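Local coordinates for superoxide dismutase (Clostridium difficile, PDB 3TJT), which probably protects cells by converting superoxide radicals into hydrogen peroxide and oxygen at a single metal ion, here iron(III), at residues His30-Leu42 and Val75-Phe89. Sequence-based numbering, arbitrary orientation.
With FE (Fe (III) ion), chain B.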
ATOM      1  N   HIS A  30      -5.703 -10.557  -9.516  1.00 16.11           N
ATOM      2  CA  HIS A  30      -4.281 -10.403  -9.209  1.00 15.51           C
ATOM      3  C   HIS A  30      -3.446 -10.697 -10.457  1.00 19.71           C
ATOM      4  O   HIS A  30      -2.521  -9.954 -10.794  1.00 17.76           O
ATOM      5  CB  HIS A  30      -3.909 -11.347  -8.067  1.00 17.17           C
ATOM      6  CG  HIS A  30      -2.707 -10.912  -7.287  1.00 15.80           C
ATOM      7  ND1 HIS A  30      -2.201 -11.652  -6.241  1.00 14.80           N
ATOM      8  CD2 HIS A  30      -1.929  -9.805  -7.379  1.00 18.38           C
ATOM      9  CE1 HIS A  30      -1.153 -11.030  -5.730  1.00 17.83           C
ATOM     10  NE2 HIS A  30      -0.967  -9.910  -6.404  1.00 16.08           N
ATOM     11  N   HIS A  31      -3.776 -11.780 -11.158  1.00 16.53           N
ATOM     12  CA  HIS A  31      -3.017 -12.155 -12.347  1.00 17.21           C
ATOM     13  C   HIS A  31      -3.433 -11.375 -13.595  1.00 19.33           C
ATOM     14  O   HIS A  31      -2.591 -10.811 -14.299  1.00 18.19           O
ATOM     15  CB  HIS A  31      -3.154 -13.670 -12.606  1.00 17.10           C
ATOM     16  CG  HIS A  31      -2.407 -14.147 -13.812  1.00 18.52           C
ATOM     17  ND1 HIS A  31      -2.883 -13.994 -15.097  1.00 22.24           N
ATOM     18  CD2 HIS A  31      -1.215 -14.781 -13.925  1.00 21.14           C
ATOM     19  CE1 HIS A  31      -2.014 -14.506 -15.950  1.00 24.79           C
ATOM     20  NE2 HIS A  31      -0.996 -14.994 -15.264  1.00 22.54           N
ATOM     21  N   ASP A  32      -4.734 -11.338 -13.877  1.00 18.52           N
ATOM     22  CA  ASP A  32      -5.214 -10.789 -15.146  1.00 18.84           C
ATOM     23  C   ASP A  32      -5.275  -9.261 -15.187  1.00 18.12           C
ATOM     24  O   ASP A  32      -5.236  -8.676 -16.263  1.00 18.76           O
ATOM     25  CB  ASP A  32      -6.596 -11.345 -15.503  1.00 21.15           C
ATOM     26  CG  ASP A  32      -6.603 -12.857 -15.670  1.00 27.35           C
ATOM     27  OD1 ASP A  32      -5.532 -13.491 -15.615  1.00 26.40           O
ATOM     28  OD2 ASP A  32      -7.700 -13.418 -15.847  1.00 29.07           O
ATOM     29  N   LYS A  33      -5.402  -8.624 -14.025  1.00 19.03           N
ATOM     30  CA  LYS A  33      -5.421  -7.163 -13.969  1.00 18.52           C
ATOM     31  C   LYS A  33      -4.120  -6.553 -13.426  1.00 17.84           C
ATOM     32  O   LYS A  33      -3.473  -5.767 -14.113  1.00 19.18           O
ATOM     33  CB  LYS A  33      -6.607  -6.658 -13.143  1.00 20.96           C
ATOM     34  CG  LYS A  33      -7.952  -7.171 -13.614  1.00 21.84           C
ATOM     35  CD  LYS A  33      -8.281  -6.707 -15.013  1.00 25.02           C
ATOM     36  CE  LYS A  33      -9.663  -7.234 -15.403  1.00 32.83           C
ATOM     37  NZ  LYS A  33      -9.967  -6.980 -16.830  1.00 39.15           N
ATOM     38  N   HIS A  34      -3.750  -6.897 -12.195  1.00 18.36           N
ATOM     39  CA  HIS A  34      -2.588  -6.255 -11.563  1.00 16.45           C
ATOM     40  C   HIS A  34      -1.270  -6.640 -12.240  1.00 17.41           C
ATOM     41  O   HIS A  34      -0.504  -5.781 -12.660  1.00 17.64           O
ATOM     42  CB  HIS A  34      -2.516  -6.570 -10.068  1.00 15.71           C
ATOM     43  CG  HIS A  34      -3.654  -6.008  -9.270  1.00 19.82           C
ATOM     44  ND1 HIS A  34      -3.655  -4.715  -8.787  1.00 22.76           N
ATOM     45  CD2 HIS A  34      -4.820  -6.562  -8.859  1.00 17.48           C
ATOM     46  CE1 HIS A  34      -4.773  -4.497  -8.118  1.00 20.54           C
ATOM     47  NE2 HIS A  34      -5.498  -5.601  -8.144  1.00 18.15           N
ATOM     48  N   TYR A  35      -1.004  -7.936 -12.340  1.00 15.79           N
ATOM     49  CA  TYR A  35       0.234  -8.399 -12.971  1.00 16.39           C
ATOM     50  C   TYR A  35       0.290  -7.897 -14.419  1.00 18.72           C
ATOM     51  O   TYR A  35       1.292  -7.311 -14.860  1.00 18.95           O
ATOM     52  CB  TYR A  35       0.313  -9.927 -12.827  1.00 16.81           C
ATOM     53  CG  TYR A  35       1.456 -10.639 -13.521  1.00 16.61           C
ATOM     54  CD1 TYR A  35       2.663  -9.994 -13.822  1.00 19.12           C
ATOM     55  CD2 TYR A  35       1.340 -11.986 -13.838  1.00 20.00           C
ATOM     56  CE1 TYR A  35       3.708 -10.684 -14.460  1.00 19.55           C
ATOM     57  CE2 TYR A  35       2.366 -12.670 -14.472  1.00 19.56           C
ATOM     58  CZ  TYR A  35       3.540 -12.027 -14.779  1.00 22.73           C
ATOM     59  OH  TYR A  35       4.537 -12.760 -15.402  1.00 20.37           O
ATOM     60  N   GLN A  36      -0.807  -8.067 -15.149  1.00 17.52           N
ATOM     61  CA  GLN A  36      -0.900  -7.555 -16.509  1.00 21.21           C
ATOM     62  C   GLN A  36      -0.555  -6.064 -16.642  1.00 19.84           C
ATOM     63  O   GLN A  36       0.128  -5.664 -17.584  1.00 21.10           O
ATOM     64  CB  GLN A  36      -2.298  -7.808 -17.079  1.00 22.13           C
ATOM     65  CG  GLN A  36      -2.458  -7.381 -18.530  1.00 21.96           C
ATOM     66  CD  GLN A  36      -1.809  -8.358 -19.495  1.00 27.25           C
ATOM     67  OE1 GLN A  36      -2.090  -9.556 -19.462  1.00 25.06           O
ATOM     68  NE2 GLN A  36      -0.926  -7.856 -20.348  1.00 27.33           N
ATOM     69  N   ALA A  37      -1.041  -5.244 -15.714  1.00 18.36           N
ATOM     70  CA  ALA A  37      -0.777  -3.805 -15.757  1.00 18.94           C
ATOM     71  C   ALA A  37       0.710  -3.485 -15.598  1.00 19.93           C
ATOM     72  O   ALA A  37       1.227  -2.600 -16.278  1.00 19.52           O
ATOM     73  CB  ALA A  37      -1.592  -3.066 -14.685  1.00 20.94           C
ATOM     74  N   TYR A  38       1.394  -4.178 -14.689  1.00 19.09           N
ATOM     75  CA  TYR A  38       2.839  -3.956 -14.544  1.00 17.66           C
ATOM     76  C   TYR A  38       3.573  -4.246 -15.847  1.00 19.35           C
ATOM     77  O   TYR A  38       4.443  -3.488 -16.267  1.00 19.55           O
ATOM     78  CB  TYR A  38       3.432  -4.790 -13.409  1.00 17.60           C
ATOM     79  CG  TYR A  38       2.936  -4.366 -12.049  1.00 18.23           C
ATOM     80  CD1 TYR A  38       3.105  -3.055 -11.599  1.00 19.67           C
ATOM     81  CD2 TYR A  38       2.279  -5.267 -11.224  1.00 16.37           C
ATOM     82  CE1 TYR A  38       2.638  -2.667 -10.350  1.00 18.03           C
ATOM     83  CE2 TYR A  38       1.804  -4.887  -9.986  1.00 17.72           C
ATOM     84  CZ  TYR A  38       1.993  -3.585  -9.553  1.00 18.31           C
ATOM     85  OH  TYR A  38       1.512  -3.219  -8.313  1.00 21.30           O
ATOM     86  N   VAL A  39       3.216  -5.351 -16.491  1.00 18.84           N
ATOM     87  CA  VAL A  39       3.865  -5.721 -17.743  1.00 19.85           C
ATOM     88  C   VAL A  39       3.550  -4.707 -18.846  1.00 20.67           C
ATOM     89  O   VAL A  39       4.433  -4.299 -19.602  1.00 20.75           O
ATOM     90  CB  VAL A  39       3.473  -7.145 -18.175  1.00 21.18           C
ATOM     91  CG1 VAL A  39       3.973  -7.445 -19.590  1.00 22.62           C
ATOM     92  CG2 VAL A  39       4.005  -8.166 -17.172  1.00 20.36           C
ATOM     93  N   ASP A  40       2.293  -4.287 -18.942  1.00 21.31           N
ATOM     94  CA  ASP A  40       1.914  -3.322 -19.974  1.00 21.68           C
ATOM     95  C   ASP A  40       2.638  -1.985 -19.783  1.00 21.40           C
ATOM     96  O   ASP A  40       3.110  -1.378 -20.749  1.00 21.53           O
ATOM     97  CB  ASP A  40       0.398  -3.077 -19.977  1.00 22.20           C
ATOM     98  CG  ASP A  40      -0.407  -4.288 -20.452  1.00 28.48           C
ATOM     99  OD1 ASP A  40       0.183  -5.236 -21.003  1.00 26.70           O
ATOM    100  OD2 ASP A  40      -1.648  -4.279 -20.268  1.00 26.59           O
ATOM    101  N   LYS A  41       2.723  -1.522 -18.538  1.00 19.24           N
ATOM    102  CA  LYS A  41       3.346  -0.227 -18.268  1.00 20.00           C
ATOM    103  C   LYS A  41       4.854  -0.286 -18.506  1.00 20.99           C
ATOM    104  O   LYS A  41       5.457   0.666 -19.022  1.00 20.31           O
ATOM    105  CB  LYS A  41       3.031   0.250 -16.847  1.00 21.30           C
ATOM    106  CG  LYS A  41       1.571   0.653 -16.652  1.00 25.44           C
ATOM    107  CD  LYS A  41       1.268   0.907 -15.179  1.00 28.06           C
ATOM    108  CE  LYS A  41      -0.178   1.316 -14.973  1.00 34.69           C
ATOM    109  NZ  LYS A  41      -0.453   2.605 -15.666  1.00 40.21           N
ATOM    110  N   LEU A  42       5.462  -1.404 -18.126  1.00 19.59           N
ATOM    111  CA  LEU A  42       6.885  -1.620 -18.409  1.00 19.39           C
ATOM    112  C   LEU A  42       7.151  -1.561 -19.912  1.00 20.29           C
ATOM    113  O   LEU A  42       8.034  -0.830 -20.372  1.00 20.99           O
ATOM    114  CB  LEU A  42       7.361  -2.964 -17.841  1.00 20.67           C
ATOM    115  CG  LEU A  42       8.828  -3.302 -18.132  1.00 21.52           C
ATOM    116  CD1 LEU A  42       9.761  -2.248 -17.539  1.00 21.01           C
ATOM    117  CD2 LEU A  42       9.177  -4.686 -17.611  1.00 19.56           C
ATOM    118  N   VAL A  75      10.642   1.961 -14.356  1.00 18.61           N
ATOM    119  CA  VAL A  75      11.154   0.595 -14.462  1.00 17.23           C
ATOM    120  C   VAL A  75      11.238  -0.081 -13.094  1.00 17.07           C
ATOM    121  O   VAL A  75      10.872  -1.244 -12.953  1.00 17.59           O
ATOM    122  CB  VAL A  75      12.503   0.527 -15.204  1.00 19.81           C
ATOM    123  CG1 VAL A  75      13.067  -0.892 -15.134  1.00 19.68           C
ATOM    124  CG2 VAL A  75      12.323   0.960 -16.660  1.00 20.32           C
ATOM    125  N   ARG A  76      11.707   0.641 -12.080  1.00 15.25           N
ATOM    126  CA  ARG A  76      11.745   0.104 -10.725  1.00 17.42           C
ATOM    127  C   ARG A  76      10.362  -0.424 -10.334  1.00 17.53           C
ATOM    128  O   ARG A  76      10.208  -1.553  -9.869  1.00 15.87           O
ATOM    129  CB  ARG A  76      12.177   1.203  -9.750  1.00 16.29           C
ATOM    130  CG  ARG A  76      12.064   0.856  -8.281  1.00 18.50           C
ATOM    131  CD  ARG A  76      12.508   2.083  -7.462  1.00 20.22           C
ATOM    132  NE  ARG A  76      12.438   1.881  -6.020  1.00 24.60           N
ATOM    133  CZ  ARG A  76      12.863   2.780  -5.134  1.00 30.30           C
ATOM    134  NH1 ARG A  76      13.388   3.927  -5.556  1.00 30.06           N
ATOM    135  NH2 ARG A  76      12.775   2.537  -3.832  1.00 25.06           N
ATOM    136  N   ASN A  77       9.342   0.392 -10.546  1.00 16.83           N
ATOM    137  CA  ASN A  77       8.001  -0.000 -10.118  1.00 15.40           C
ATOM    138  C   ASN A  77       7.390  -1.117 -10.959  1.00 16.46           C
ATOM    139  O   ASN A  77       6.785  -2.042 -10.417  1.00 15.82           O
ATOM    140  CB  ASN A  77       7.070   1.212 -10.113  1.00 16.53           C
ATOM    141  CG  ASN A  77       7.442   2.221  -9.048  1.00 18.96           C
ATOM    142  OD1 ASN A  77       8.091   1.882  -8.055  1.00 18.54           O
ATOM    143  ND2 ASN A  77       7.019   3.476  -9.244  1.00 17.90           N
ATOM    144  N   ASN A  78       7.553  -1.038 -12.275  1.00 15.54           N
ATOM    145  CA  ASN A  78       6.830  -1.944 -13.160  1.00 17.38           C
ATOM    146  C   ASN A  78       7.596  -3.224 -13.489  1.00 18.94           C
ATOM    147  O   ASN A  78       7.004  -4.297 -13.551  1.00 16.86           O
ATOM    148  CB  ASN A  78       6.352  -1.198 -14.404  1.00 17.04           C
ATOM    149  CG  ASN A  78       5.324  -0.129 -14.060  1.00 21.89           C
ATOM    150  OD1 ASN A  78       5.597   1.079 -14.121  1.00 25.05           O
ATOM    151  ND2 ASN A  78       4.154  -0.573 -13.649  1.00 17.30           N
ATOM    152  N   ALA A  79       8.911  -3.128 -13.683  1.00 17.42           N
ATOM    153  CA  ALA A  79       9.720  -4.349 -13.749  1.00 18.16           C
ATOM    154  C   ALA A  79       9.653  -5.044 -12.398  1.00 18.18           C
ATOM    155  O   ALA A  79       9.627  -6.266 -12.324  1.00 17.54           O
ATOM    156  CB  ALA A  79      11.180  -4.048 -14.131  1.00 17.88           C
ATOM    157  N   GLY A  80       9.625  -4.259 -11.324  1.00 15.37           N
ATOM    158  CA  GLY A  80       9.446  -4.825 -10.000  1.00 16.51           C
ATOM    159  C   GLY A  80       8.149  -5.615  -9.925  1.00 16.56           C
ATOM    160  O   GLY A  80       8.133  -6.776  -9.493  1.00 15.99           O
ATOM    161  N   GLY A  81       7.058  -4.981 -10.344  1.00 16.90           N
ATOM    162  CA  GLY A  81       5.748  -5.614 -10.297  1.00 15.49           C
ATOM    163  C   GLY A  81       5.714  -6.874 -11.143  1.00 16.10           C
ATOM    164  O   GLY A  81       5.199  -7.910 -10.716  1.00 18.04           O
ATOM    165  N   ALA A  82       6.279  -6.791 -12.341  1.00 16.77           N
ATOM    166  CA  ALA A  82       6.286  -7.929 -13.256  1.00 18.32           C
ATOM    167  C   ALA A  82       7.104  -9.085 -12.698  1.00 19.20           C
ATOM    168  O   ALA A  82       6.660 -10.234 -12.707  1.00 18.69           O
ATOM    169  CB  ALA A  82       6.806  -7.510 -14.625  1.00 17.12           C
ATOM    170  N   TYR A  83       8.303  -8.782 -12.214  1.00 15.65           N
ATOM    171  CA  TYR A  83       9.163  -9.818 -11.664  1.00 16.74           C
ATOM    172  C   TYR A  83       8.530 -10.455 -10.431  1.00 20.10           C
ATOM    173  O   TYR A  83       8.474 -11.684 -10.312  1.00 17.62           O
ATOM    174  CB  TYR A  83      10.540  -9.252 -11.300  1.00 20.00           C
ATOM    175  CG  TYR A  83      11.475 -10.330 -10.804  1.00 21.81           C
ATOM    176  CD1 TYR A  83      12.220 -11.083 -11.698  1.00 27.33           C
ATOM    177  CD2 TYR A  83      11.586 -10.613  -9.449  1.00 21.51           C
ATOM    178  CE1 TYR A  83      13.065 -12.081 -11.257  1.00 32.94           C
ATOM    179  CE2 TYR A  83      12.424 -11.620  -9.000  1.00 26.29           C
ATOM    180  CZ  TYR A  83      13.163 -12.343  -9.912  1.00 33.48           C
ATOM    181  OH  TYR A  83      14.000 -13.342  -9.474  1.00 38.46           O
ATOM    182  N   ASN A  84       8.062  -9.618  -9.507  1.00 17.32           N
ATOM    183  CA  ASN A  84       7.551 -10.108  -8.238  1.00 15.65           C
ATOM    184  C   ASN A  84       6.322 -11.007  -8.420  1.00 16.70           C
ATOM    185  O   ASN A  84       6.171 -12.012  -7.730  1.00 16.33           O
ATOM    186  CB  ASN A  84       7.219  -8.948  -7.285  1.00 15.18           C
ATOM    187  CG  ASN A  84       8.456  -8.207  -6.791  1.00 17.31           C
ATOM    188  OD1 ASN A  84       9.584  -8.701  -6.891  1.00 17.20           O
ATOM    189  ND2 ASN A  84       8.244  -7.008  -6.240  1.00 15.67           N
ATOM    190  N   HIS A  85       5.434 -10.635  -9.333  1.00 17.49           N
ATOM    191  CA  HIS A  85       4.217 -11.416  -9.515  1.00 16.86           C
ATOM    192  C   HIS A  85       4.490 -12.729 -10.231  1.00 18.29           C
ATOM    193  O   HIS A  85       3.930 -13.759  -9.861  1.00 17.74           O
ATOM    194  CB  HIS A  85       3.131 -10.590 -10.208  1.00 16.82           C
ATOM    195  CG  HIS A  85       2.517  -9.585  -9.292  1.00 17.27           C
ATOM    196  ND1 HIS A  85       3.089  -8.350  -9.058  1.00 17.09           N
ATOM    197  CD2 HIS A  85       1.437  -9.662  -8.477  1.00 19.06           C
ATOM    198  CE1 HIS A  85       2.361  -7.694  -8.170  1.00 19.47           C
ATOM    199  NE2 HIS A  85       1.357  -8.470  -7.799  1.00 19.72           N
ATOM    200  N   LYS A  86       5.350 -12.703 -11.242  1.00 18.21           N
ATOM    201  CA  LYS A  86       5.733 -13.956 -11.886  1.00 19.19           C
ATOM    202  C   LYS A  86       6.287 -14.902 -10.824  1.00 18.84           C
ATOM    203  O   LYS A  86       5.896 -16.076 -10.750  1.00 17.88           O
ATOM    204  CB  LYS A  86       6.767 -13.736 -12.997  1.00 19.79           C
ATOM    205  CG  LYS A  86       7.094 -15.037 -13.746  1.00 24.27           C
ATOM    206  CD  LYS A  86       8.375 -14.941 -14.570  1.00 30.93           C
ATOM    207  CE  LYS A  86       8.308 -13.837 -15.590  1.00 38.84           C
ATOM    208  NZ  LYS A  86       9.536 -13.788 -16.444  1.00 46.33           N
ATOM    209  N   PHE A  87       7.180 -14.382  -9.988  1.00 17.13           N
ATOM    210  CA  PHE A  87       7.789 -15.154  -8.909  1.00 17.14           C
ATOM    211  C   PHE A  87       6.738 -15.680  -7.930  1.00 18.80           C
ATOM    212  O   PHE A  87       6.755 -16.851  -7.543  1.00 17.79           O
ATOM    213  CB  PHE A  87       8.820 -14.287  -8.156  1.00 17.66           C
ATOM    214  CG  PHE A  87       9.497 -14.997  -7.027  1.00 19.82           C
ATOM    215  CD1 PHE A  87      10.721 -15.624  -7.221  1.00 20.78           C
ATOM    216  CD2 PHE A  87       8.914 -15.056  -5.777  1.00 18.57           C
ATOM    217  CE1 PHE A  87      11.344 -16.282  -6.186  1.00 20.47           C
ATOM    218  CE2 PHE A  87       9.534 -15.730  -4.734  1.00 20.85           C
ATOM    219  CZ  PHE A  87      10.747 -16.343  -4.939  1.00 20.34           C
ATOM    220  N   PHE A  88       5.826 -14.800  -7.531  1.00 16.45           N
ATOM    221  CA  PHE A  88       4.799 -15.139  -6.549  1.00 15.33           C
ATOM    222  C   PHE A  88       3.870 -16.266  -7.033  1.00 15.21           C
ATOM    223  O   PHE A  88       3.597 -17.216  -6.293  1.00 17.86           O
ATOM    224  CB  PHE A  88       3.992 -13.880  -6.210  1.00 17.34           C
ATOM    225  CG  PHE A  88       2.966 -14.076  -5.132  1.00 14.99           C
ATOM    226  CD1 PHE A  88       3.332 -14.534  -3.876  1.00 15.05           C
ATOM    227  CD2 PHE A  88       1.631 -13.766  -5.371  1.00 16.97           C
ATOM    228  CE1 PHE A  88       2.384 -14.703  -2.864  1.00 16.31           C
ATOM    229  CE2 PHE A  88       0.673 -13.935  -4.367  1.00 18.47           C
ATOM    230  CZ  PHE A  88       1.050 -14.393  -3.115  1.00 16.45           C
ATOM    231  N   PHE A  89       3.368 -16.156  -8.255  1.00 17.55           N
ATOM    232  CA  PHE A  89       2.474 -17.205  -8.742  1.00 17.21           C
ATOM    233  C   PHE A  89       3.241 -18.523  -8.904  1.00 20.37           C
ATOM    234  O   PHE A  89       2.683 -19.589  -8.666  1.00 19.21           O
ATOM    235  CB  PHE A  89       1.750 -16.775 -10.015  1.00 16.28           C
ATOM    236  CG  PHE A  89       0.875 -15.555  -9.819  1.00 16.66           C
ATOM    237  CD1 PHE A  89      -0.016 -15.498  -8.748  1.00 18.16           C
ATOM    238  CD2 PHE A  89       0.951 -14.476 -10.680  1.00 17.86           C
ATOM    239  CE1 PHE A  89      -0.818 -14.375  -8.547  1.00 19.22           C
ATOM    240  CE2 PHE A  89       0.142 -13.350 -10.491  1.00 16.17           C
ATOM    241  CZ  PHE A  89      -0.735 -13.302  -9.421  1.00 15.59           C
TER
HETATM  242 FE    FE B   1       0.185  -8.150  -5.927  1.00 25.18          FE
HETATM  243  O   HOH W   1       1.644  -6.626  -5.200  1.00 16.43           O
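His-30 and His-85 reach from the two helices of the alpha-hairpin of an iron/manganese superoxide dismutase to one iron ion, showing how a helix pair can carry half of the protein ligands of a metal site. The helical segments run roughly antiparallel (137°), their axes approaching to 7.8 Å. Each histidine binds through NE2; Asp-167, His-171 and a water complete the five ligands. Chi1 (-75°) puts the His-85 ring beside its own backbone N, and chi2 (83°) turns ND1 to Gly-81 O, a 2.7 Å hydrogen bond in the plane of the imidazole that, with the iron bond at NE2, fixes the ring's rotation. Phe-89 sets its edge against one face of His-30, Phe-89 CZ lying 3.8 Å from His-30 CG.

Packing is tightest along the middle, where Tyr-35 and Tyr-38 pack knobs-into-holes. The Tyr-35 ring receives His-85 CB over one face, and its OH passes Lys-86 CB to a hydrogen bond with Lys-9 N. Beyond it, Val-39 CG2 meets Ala-82 CB. The Lys-41 side chain marks the solvent side: its CB and CD pass Asn-78 before the amine leads away, while Leu-42 stays buried against Ala-79. Tyr-38, by contrast, lies directly on the backbone of the opposite helix, Gly-81 CA standing 3.5 Å from Tyr-38 CG in a CH-pi contact.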